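Local coordinates for NADH oxidoreductase (Mesorhizobium loti, PDB 3PI7), which probably binds NADPH and acts as an NAD(P)H-dependent oxidoreductase, perhaps a quinone reductase of the zinc-binding dehydrogenase superfamily, at residues Ile159-Gly164 with Arg235-Asp239. Numbering follows the deposited sequence.
Sequences IVKQEG and RIFLD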
loop_
_atom_site.group_PDB
_atom_site.type_symbol
_atom_site.label_atom_id
_atom_site.label_comp_id
_atom_site.label_asym_id
_atom_site.label_seq_id
_atom_site.Cartn_x
_atom_site.Cartn_y
_atom_site.Cartn_z
ATOM N N ILE A 159 8.116 14.465 2.235
ATOM C CA ILE A 159 6.834 13.775 1.947
ATOM C C ILE A 159 5.742 14.402 2.816
ATOM O O ILE A 159 4.660 14.714 2.328
ATOM C CB ILE A 159 6.924 12.254 2.187
ATOM C CG1 ILE A 159 7.975 11.615 1.262
ATOM C CG2 ILE A 159 5.543 11.590 2.027
ATOM C CD1 ILE A 159 8.424 10.175 1.716
ATOM N N VAL A 160 6.036 14.583 4.111
ATOM C CA VAL A 160 5.088 15.207 5.042
ATOM C C VAL A 160 4.717 16.612 4.539
ATOM O O VAL A 160 3.537 16.979 4.521
ATOM C CB VAL A 160 5.678 15.248 6.478
ATOM C CG1 VAL A 160 4.753 16.018 7.429
ATOM C CG2 VAL A 160 5.917 13.838 6.995
ATOM N N LYS A 161 5.718 17.415 4.183
ATOM C CA LYS A 161 5.473 18.785 3.701
ATOM C C LYS A 161 4.645 18.824 2.444
ATOM O O LYS A 161 3.757 19.662 2.342
ATOM C CB LYS A 161 6.799 19.483 3.406
ATOM C CG LYS A 161 7.533 19.956 4.635
ATOM C CD LYS A 161 8.699 20.856 4.213
ATOM C CE LYS A 161 8.258 22.265 3.855
ATOM N N GLN A 162 4.951 17.943 1.470
ATOM C CA GLN A 162 4.220 17.899 0.209
ATOM C C GLN A 162 2.769 17.464 0.418
ATOM O O GLN A 162 1.890 17.880 -0.338
ATOM C CB GLN A 162 4.928 16.984 -0.808
ATOM C CG GLN A 162 6.260 17.565 -1.339
ATOM C CD GLN A 162 6.176 19.030 -1.715
ATOM O OE1 GLN A 162 5.444 19.421 -2.632
ATOM N NE2 GLN A 162 6.895 19.881 -0.985
ATOM N N GLU A 163 2.507 16.649 1.442
ATOM C CA GLU A 163 1.142 16.232 1.730
ATOM C C GLU A 163 0.364 17.431 2.300
ATOM O O GLU A 163 -0.826 17.562 2.026
ATOM C CB GLU A 163 1.154 15.026 2.683
ATOM C CG GLU A 163 -0.179 14.299 2.792
ATOM C CD GLU A 163 -0.790 13.764 1.505
ATOM O OE1 GLU A 163 -0.074 13.112 0.705
ATOM O OE2 GLU A 163 -2.008 13.980 1.315
ATOM N N GLY A 164 1.050 18.310 3.045
ATOM C CA GLY A 164 0.466 19.554 3.539
ATOM C C GLY A 164 -0.294 19.533 4.846
ATOM O O GLY A 164 -0.600 20.602 5.386
ATOM N N ARG A 235 -2.127 12.498 7.711
ATOM C CA ARG A 235 -2.227 11.644 6.533
ATOM C C ARG A 235 -0.958 10.848 6.320
ATOM O O ARG A 235 -1.027 9.765 5.748
ATOM C CB ARG A 235 -2.596 12.465 5.294
ATOM C CG ARG A 235 -4.121 12.734 5.243
ATOM C CD ARG A 235 -4.600 13.263 3.895
ATOM N NE ARG A 235 -3.906 14.469 3.438
ATOM C CZ ARG A 235 -4.154 15.706 3.869
ATOM N NH1 ARG A 235 -5.077 15.921 4.800
ATOM N NH2 ARG A 235 -3.476 16.735 3.379
ATOM N N ILE A 236 0.190 11.325 6.813
ATOM C CA ILE A 236 1.414 10.569 6.604
ATOM C C ILE A 236 1.775 9.822 7.818
ATOM O O ILE A 236 1.831 10.400 8.890
ATOM C CB ILE A 236 2.607 11.469 6.163
ATOM C CG1 ILE A 236 2.250 12.252 4.879
ATOM C CG2 ILE A 236 3.913 10.672 6.005
ATOM C CD1 ILE A 236 2.035 11.316 3.569
ATOM N N PHE A 237 2.074 8.521 7.636
ATOM C CA PHE A 237 2.545 7.690 8.740
ATOM C C PHE A 237 3.876 7.094 8.316
ATOM O O PHE A 237 3.922 6.281 7.387
ATOM C CB PHE A 237 1.484 6.617 9.061
ATOM C CG PHE A 237 1.903 5.473 9.953
ATOM C CD1 PHE A 237 2.843 5.663 10.976
ATOM C CD2 PHE A 237 1.355 4.209 9.790
ATOM C CE1 PHE A 237 3.241 4.597 11.785
ATOM C CE2 PHE A 237 1.714 3.154 10.644
ATOM C CZ PHE A 237 2.627 3.365 11.654
ATOM N N LEU A 238 4.959 7.507 8.999
ATOM C CA LEU A 238 6.317 7.024 8.733
ATOM C C LEU A 238 6.552 5.913 9.721
ATOM O O LEU A 238 6.590 6.148 10.934
ATOM C CB LEU A 238 7.364 8.164 8.845
ATOM C CG LEU A 238 7.087 9.401 7.977
ATOM C CD1 LEU A 238 8.166 10.489 8.209
ATOM C CD2 LEU A 238 7.054 9.027 6.510
ATOM N N ASP A 239 6.648 4.692 9.213
ATOM C CA ASP A 239 6.709 3.539 10.090
ATOM C C ASP A 239 8.023 2.761 10.024
ATOM O O ASP A 239 8.346 2.173 8.989
ATOM C CB ASP A 239 5.543 2.616 9.707
ATOM C CG ASP A 239 5.437 1.326 10.508
ATOM O OD1 ASP A 239 5.838 1.323 11.700
ATOM O OD2 ASP A 239 4.914 0.340 9.958
#
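In the NAD(P)-binding Rossmann fold, the last turn of helix 148-163 packs antiparallel over strand 236-239 of the parallel sheet, with Ile236 under Ile159, Val160 and Glu163, and Arg235 tied to the helix end. Ile236 CD1 lies 3.8 Å from Ile159 CG2, the two side chains crossing at about a right angle, while Ile236 CG2 meets Val160 CG2 at 3.9 Å. Leu238 CD1 reaches the same Val160 methyl more loosely. Beside this apolar patch, Glu163 lays its CB on Ile236 CG1 (3.7 Å); with CG anti to the backbone N (chi1 -166°) and a bend at chi2, its OE2 comes to the edge of the guanidinium, the two planes 74° apart. Arg235 NE gives Glu163 OE2 a nearly straight salt-bridge hydrogen bond of 2.9 Å (172°) on the anti side, and Arg235 NH2 bonds Glu163 O (3.1 Å) from above the carbonyl plane. Arg235 NH1 pairs in turn with Glu165, just past the helix. Replacing Arg235 by alanine would probably cost Glu163 OE2 and O their bonds, and Glu165 its salt bridge. Strand 236-239 runs between strands 167-170 and 258-261; Phe168 of the former touches Val160, and Ile260 of the latter touches Ile159 and Ile236.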